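Local coordinates for 14-3-3 protein (Cryptosporidium parvum, PDB 3EFZ) that probably binds phosphoserine-containing partner proteins as a dimeric, all-helical member of the 14-3-3 family of signalling proteins, at residues Asn73-Ile78 with Gly149-Tyr154; Lys169-Phe174 with Thr203-Asp208. All coordinates share one frame; numbering follows the deposited sequence.

Contact 1: Asn73-Ile78 with Gly149-Tyr154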
loop_
_atom_site.group_PDB
_atom_site.type_symbol
_atom_site.label_atom_id
_atom_site.label_comp_id
_atom_site.label_asym_id
_atom_site.label_seq_id
_atom_site.Cartn_x
_atom_site.Cartn_y
_atom_site.Cartn_z
ATOM N N ASN B 73 -6.273 -2.773 -1.230
ATOM C CA ASN B 73 -4.832 -3.012 -1.242
ATOM C C ASN B 73 -4.187 -2.172 -0.152
ATOM O O ASN B 73 -3.392 -2.681 0.637
ATOM C CB ASN B 73 -4.228 -2.720 -2.612
ATOM C CG ASN B 73 -4.608 -3.755 -3.681
ATOM O OD1 ASN B 73 -5.083 -4.860 -3.391
ATOM N ND2 ASN B 73 -4.368 -3.396 -4.932
ATOM N N ARG B 74 -4.556 -0.901 -0.079
ATOM C CA ARG B 74 -4.151 -0.062 1.046
ATOM C C ARG B 74 -4.404 -0.694 2.424
ATOM O O ARG B 74 -3.535 -0.668 3.286
ATOM C CB ARG B 74 -4.847 1.298 0.965
ATOM C CG ARG B 74 -4.990 2.054 2.301
ATOM C CD ARG B 74 -5.116 3.562 2.061
ATOM N NE ARG B 74 -5.569 4.291 3.254
ATOM C CZ ARG B 74 -4.781 4.915 4.125
ATOM N NH1 ARG B 74 -5.337 5.542 5.161
ATOM N NH2 ARG B 74 -3.448 4.936 3.963
ATOM N N VAL B 75 -5.621 -1.184 2.624
ATOM C CA VAL B 75 -6.064 -1.774 3.908
ATOM C C VAL B 75 -5.256 -3.041 4.269
ATOM O O VAL B 75 -4.949 -3.291 5.428
ATOM C CB VAL B 75 -7.605 -2.084 3.872
ATOM C CG1 VAL B 75 -7.976 -3.156 4.858
ATOM C CG2 VAL B 75 -8.402 -0.851 4.157
ATOM N N THR B 76 -4.931 -3.823 3.251
ATOM C CA THR B 76 -4.017 -4.965 3.369
ATOM C C THR B 76 -2.611 -4.482 3.758
ATOM O O THR B 76 -1.964 -5.077 4.634
ATOM C CB THR B 76 -3.989 -5.767 2.057
ATOM O OG1 THR B 76 -5.333 -6.108 1.702
ATOM C CG2 THR B 76 -3.215 -7.068 2.206
ATOM N N SER B 77 -2.150 -3.396 3.137
ATOM C CA SER B 77 -0.859 -2.838 3.520
ATOM C C SER B 77 -0.869 -2.243 4.929
ATOM O O SER B 77 0.113 -2.377 5.621
ATOM C CB SER B 77 -0.317 -1.834 2.503
ATOM O OG SER B 77 -0.082 -2.469 1.242
ATOM N N ILE B 78 -1.956 -1.589 5.342
ATOM C CA ILE B 78 -2.057 -1.048 6.710
ATOM C C ILE B 78 -1.992 -2.219 7.698
ATOM O O ILE B 78 -1.230 -2.194 8.660
ATOM C CB ILE B 78 -3.321 -0.176 6.910
ATOM C CG1 ILE B 78 -3.286 1.057 5.995
ATOM C CG2 ILE B 78 -3.435 0.278 8.346
ATOM C CD1 ILE B 78 -4.637 1.730 5.835
ATOM N N GLY B 149 -15.607 -10.940 2.637
ATOM C CA GLY B 149 -15.234 -11.917 3.651
ATOM C C GLY B 149 -13.903 -11.613 4.295
ATOM O O GLY B 149 -13.821 -11.577 5.529
ATOM N N ASP B 150 -12.880 -11.362 3.461
ATOM C CA ASP B 150 -11.562 -10.895 3.913
ATOM C C ASP B 150 -11.622 -9.619 4.747
ATOM O O ASP B 150 -11.008 -9.552 5.810
ATOM C CB ASP B 150 -10.589 -10.667 2.735
ATOM C CG ASP B 150 -10.311 -11.928 1.932
ATOM O OD1 ASP B 150 -10.450 -13.055 2.437
ATOM O OD2 ASP B 150 -9.931 -11.779 0.777
ATOM N N LEU B 151 -12.326 -8.605 4.255
ATOM C CA LEU B 151 -12.485 -7.335 4.978
ATOM C C LEU B 151 -13.234 -7.461 6.308
ATOM O O LEU B 151 -12.894 -6.788 7.267
ATOM C CB LEU B 151 -13.160 -6.267 4.105
ATOM C CG LEU B 151 -12.432 -5.758 2.853
ATOM C CD1 LEU B 151 -13.336 -4.803 2.144
ATOM C CD2 LEU B 151 -11.079 -5.100 3.159
ATOM N N MET B 152 -14.250 -8.310 6.362
ATOM C CA MET B 152 -14.877 -8.645 7.639
ATOM C C MET B 152 -13.914 -9.326 8.637
ATOM O O MET B 152 -13.940 -9.045 9.845
ATOM C CB MET B 152 -16.122 -9.511 7.412
ATOM C CG MET B 152 -17.326 -8.722 6.944
ATOM S SD MET B 152 -17.759 -7.395 8.083
ATOM C CE MET B 152 -18.122 -6.134 6.887
ATOM N N ARG B 153 -13.084 -10.233 8.113
ATOM C CA ARG B 153 -12.037 -10.925 8.893
ATOM C C ARG B 153 -11.051 -9.913 9.466
ATOM O O ARG B 153 -10.610 -10.051 10.616
ATOM C CB ARG B 153 -11.311 -11.987 8.032
ATOM C CG ARG B 153 -10.076 -12.661 8.671
ATOM C CD ARG B 153 -9.681 -13.980 7.947
ATOM N NE ARG B 153 -9.392 -13.769 6.514
ATOM C CZ ARG B 153 -8.210 -13.391 6.035
ATOM N NH1 ARG B 153 -7.177 -13.206 6.859
ATOM N NH2 ARG B 153 -8.052 -13.200 4.725
ATOM N N TYR B 154 -10.722 -8.888 8.673
ATOM C CA TYR B 154 -9.836 -7.824 9.146
ATOM C C TYR B 154 -10.450 -7.024 10.290
ATOM O O TYR B 154 -9.744 -6.660 11.222
ATOM C CB TYR B 154 -9.459 -6.858 8.020
ATOM C CG TYR B 154 -8.660 -7.439 6.859
ATOM C CD1 TYR B 154 -8.088 -8.724 6.901
ATOM C CD2 TYR B 154 -8.453 -6.667 5.717
ATOM C CE1 TYR B 154 -7.355 -9.211 5.821
ATOM C CE2 TYR B 154 -7.713 -7.131 4.645
ATOM C CZ TYR B 154 -7.180 -8.393 4.692
ATOM O OH TYR B 154 -6.455 -8.780 3.590
#
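Val75 and Leu151 have the closest CA atoms where two helical segments, Asn73-Ile78 and Gly149-Tyr154, run in the same general direction, their axes 11.6 Å apart at closest approach and inclined by 33°. At this spacing side chains must bridge the gap, and Tyr154 and Val75 do most of it. The CB of Tyr154 points toward the other helix, and the ring reaches across so that its CD2-CE2 edge meets Val75; CG1 of Val75 lies 3.6 Å from CD2 of Tyr154, near the ring plane. That methyl is anti to its own backbone N (chi1 156°), which turns it to the tyrosine while leaving it 4.0 Å from CD2 of Leu151. The two helices belong to the all-helical 14-3-3 fold, and another flank of helix 63-81 meets the second subunit, where ND2 of Asn73 is hydrogen-bonded to Asp123 of that subunit. At the far end of the ring, OH of Tyr154 gives a weak hydrogen bond of 3.5 Å to OG1 of Thr76, whose stronger partner is the carbonyl of Arg72 in its own helix. Beside the tyrosine, NH2 of Arg153 forms a salt bridge with OD1 of Asp150 at 3.3 Å, weak as a hydrogen bond though in the guanidinium plane. OH of Tyr175 bonds to both this oxygen and NE of Arg153, consistent with holding Arg153, a predicted phosphoserine-contacting residue, beside Arg79, the other such arginine.

Contact 2: Lys169-Phe174 with Thr203-Asp208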
loop_
_atom_site.group_PDB
_atom_site.type_symbol
_atom_site.label_atom_id
_atom_site.label_comp_id
_atom_site.label_asym_id
_atom_site.label_seq_id
_atom_site.Cartn_x
_atom_site.Cartn_y
_atom_site.Cartn_z
ATOM N N LYS B 169 -19.090 -13.764 12.204
ATOM C CA LYS B 169 -20.306 -14.323 11.618
ATOM C C LYS B 169 -20.549 -13.825 10.189
ATOM O O LYS B 169 -20.842 -14.640 9.323
ATOM C CB LYS B 169 -21.536 -14.111 12.497
ATOM C CG LYS B 169 -22.732 -14.877 11.942
ATOM C CD LYS B 169 -23.989 -14.758 12.761
ATOM C CE LYS B 169 -25.137 -15.490 12.027
ATOM N NZ LYS B 169 -25.271 -15.019 10.595
ATOM N N GLN B 170 -20.402 -12.515 9.941
ATOM C CA GLN B 170 -20.536 -11.955 8.582
ATOM C C GLN B 170 -19.482 -12.483 7.622
ATOM O O GLN B 170 -19.764 -12.629 6.441
ATOM C CB GLN B 170 -20.480 -10.413 8.554
ATOM C CG GLN B 170 -21.650 -9.655 9.192
ATOM C CD GLN B 170 -21.464 -8.129 9.133
ATOM O OE1 GLN B 170 -21.512 -7.524 8.056
ATOM N NE2 GLN B 170 -21.264 -7.506 10.295
ATOM N N ALA B 171 -18.257 -12.723 8.120
ATOM C CA ALA B 171 -17.176 -13.319 7.302
ATOM C C ALA B 171 -17.474 -14.756 6.888
ATOM O O ALA B 171 -17.226 -15.143 5.745
ATOM C CB ALA B 171 -15.819 -13.257 8.040
ATOM N N VAL B 172 -17.962 -15.553 7.843
ATOM C CA VAL B 172 -18.476 -16.902 7.566
ATOM C C VAL B 172 -19.508 -16.893 6.415
ATOM O O VAL B 172 -19.323 -17.572 5.408
ATOM C CB VAL B 172 -19.046 -17.546 8.852
ATOM C CG1 VAL B 172 -19.841 -18.830 8.546
ATOM C CG2 VAL B 172 -17.918 -17.841 9.811
ATOM N N GLU B 173 -20.576 -16.116 6.571
ATOM C CA GLU B 173 -21.586 -15.919 5.528
ATOM C C GLU B 173 -20.975 -15.678 4.136
ATOM O O GLU B 173 -21.338 -16.360 3.173
ATOM C CB GLU B 173 -22.438 -14.686 5.833
ATOM C CG GLU B 173 -23.167 -14.627 7.157
ATOM C CD GLU B 173 -23.950 -13.308 7.288
ATOM O OE1 GLU B 173 -23.916 -12.684 8.388
ATOM O OE2 GLU B 173 -24.597 -12.898 6.279
ATOM N N PHE B 174 -20.076 -14.685 4.047
ATOM C CA PHE B 174 -19.471 -14.259 2.769
ATOM C C PHE B 174 -18.634 -15.346 2.122
ATOM O O PHE B 174 -18.726 -15.549 0.916
ATOM C CB PHE B 174 -18.644 -12.959 2.916
ATOM C CG PHE B 174 -19.486 -11.702 3.128
ATOM C CD1 PHE B 174 -19.022 -10.659 3.933
ATOM C CD2 PHE B 174 -20.742 -11.574 2.531
ATOM C CE1 PHE B 174 -19.787 -9.492 4.129
ATOM C CE2 PHE B 174 -21.524 -10.424 2.715
ATOM C CZ PHE B 174 -21.050 -9.378 3.516
ATOM N N THR B 203 -10.265 -21.088 5.746
ATOM C CA THR B 203 -9.401 -21.889 6.614
ATOM C C THR B 203 -8.670 -21.007 7.632
ATOM O O THR B 203 -8.600 -21.371 8.800
ATOM C CB THR B 203 -8.378 -22.727 5.808
ATOM O OG1 THR B 203 -9.076 -23.682 4.996
ATOM C CG2 THR B 203 -7.424 -23.466 6.728
ATOM N N ILE B 204 -8.168 -19.850 7.192
ATOM C CA ILE B 204 -7.514 -18.878 8.083
ATOM C C ILE B 204 -8.475 -18.347 9.166
ATOM O O ILE B 204 -8.097 -18.255 10.361
ATOM C CB ILE B 204 -6.859 -17.717 7.289
ATOM C CG1 ILE B 204 -5.714 -18.237 6.412
ATOM C CG2 ILE B 204 -6.352 -16.626 8.235
ATOM C CD1 ILE B 204 -5.229 -17.227 5.367
ATOM N N LEU B 205 -9.710 -18.036 8.760
ATOM C CA LEU B 205 -10.751 -17.595 9.688
ATOM C C LEU B 205 -11.036 -18.647 10.749
ATOM O O LEU B 205 -11.144 -18.310 11.936
ATOM C CB LEU B 205 -12.050 -17.254 8.946
ATOM C CG LEU B 205 -13.243 -16.686 9.726
ATOM C CD1 LEU B 205 -12.986 -15.229 10.171
ATOM C CD2 LEU B 205 -14.507 -16.770 8.861
ATOM N N LYS B 206 -11.148 -19.904 10.314
ATOM C CA LYS B 206 -11.398 -21.038 11.201
ATOM C C LYS B 206 -10.250 -21.269 12.177
ATOM O O LYS B 206 -10.477 -21.481 13.375
ATOM C CB LYS B 206 -11.623 -22.331 10.398
ATOM C CG LYS B 206 -12.916 -22.397 9.597
ATOM C CD LYS B 206 -12.884 -23.617 8.682
ATOM C CE LYS B 206 -14.077 -23.636 7.741
ATOM N NZ LYS B 206 -15.319 -24.169 8.352
ATOM N N TYR B 207 -9.030 -21.252 11.650
ATOM C CA TYR B 207 -7.840 -21.473 12.446
ATOM C C TYR B 207 -7.684 -20.383 13.500
ATOM O O TYR B 207 -7.653 -20.677 14.687
ATOM C CB TYR B 207 -6.591 -21.570 11.551
ATOM C CG TYR B 207 -5.307 -21.941 12.281
ATOM C CD1 TYR B 207 -4.784 -23.235 12.205
ATOM C CD2 TYR B 207 -4.609 -20.990 13.039
ATOM C CE1 TYR B 207 -3.595 -23.570 12.869
ATOM C CE2 TYR B 207 -3.437 -21.315 13.706
ATOM C CZ TYR B 207 -2.931 -22.603 13.619
ATOM O OH TYR B 207 -1.767 -22.912 14.287
ATOM N N ASP B 208 -7.602 -19.131 13.065
ATOM C CA ASP B 208 -7.293 -18.044 13.984
ATOM C C ASP B 208 -8.548 -17.572 14.734
ATOM O O ASP B 208 -8.799 -18.028 15.869
ATOM C CB ASP B 208 -6.571 -16.900 13.254
ATOM C CG ASP B 208 -5.931 -15.907 14.207
ATOM O OD1 ASP B 208 -6.119 -16.048 15.441
ATOM O OD2 ASP B 208 -5.239 -14.974 13.722
#
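Leu205 extends its CG anti to the backbone N (chi1 -176°), and a chi2 of 72° then sets CD1 against Ala171 and CD2 between Ala171 and Val172; on Val172, CG2 is the branch anti to the carbonyl carbon, and this is the methyl that meets the leucine. The contact is plain apolar helix packing within the 14-3-3 fold, joining helix 161-185 to the C-terminal end of helix 193-207. A single leucine carries the whole of one side: its CB points toward segment Lys169-Phe174, and the backbones come closest at Val172 and Leu205, whose CA atoms are 8.0 Å apart. CD2 of Leu205 does the closer touching, 3.8 Å from CB of Ala171, while CD1 of Leu205 stands over the same alanine methyl at 4.1 Å. The small side chain of Ala171 lets the leucine tip come close to the helix backbone, and CD2 of Leu205 also lies 3.8 Å from the amide N of Val172. Ala171 is packed from helix 138-158 as well, by Met152. On the other helix, Lys206 turns its ammonium end to the rings of Tyr202 and Phe219 in cation-pi contacts, and Tyr207 packs on Pro213 and Ala216, so that helix 213-228 covers another flank of this segment. Leu205 also lies near Arg153, a predicted phosphoserine-contacting residue, which places the packing close to the predicted phosphoserine site. The valine and leucine side chains cross at about a right angle, bringing CG2 of Val172 to 3.7 Å from CD2 of Leu205.

In the fold
From the N terminus, the chain passes through helix 63-81, and contact 1 closes when helix 138-158 returns to it after 70 mostly helical residues that include the long helix 100-131. Helix 161-185 follows directly, and contact 2 closes a shorter loop of 28 residues when helix 193-207 packs against it. The two loops are in series, neither nested nor crossing, and their centres lie about 13 Å apart. They meet through helices 138-158 and 161-185, where Gly149 packs on Ala171 and Phe174. Arg153 also touches Ile204. Together they link helix 63-81, which meets the second subunit, through helices 138-158 and 161-185 to helix 193-207, close to the predicted phosphoserine site.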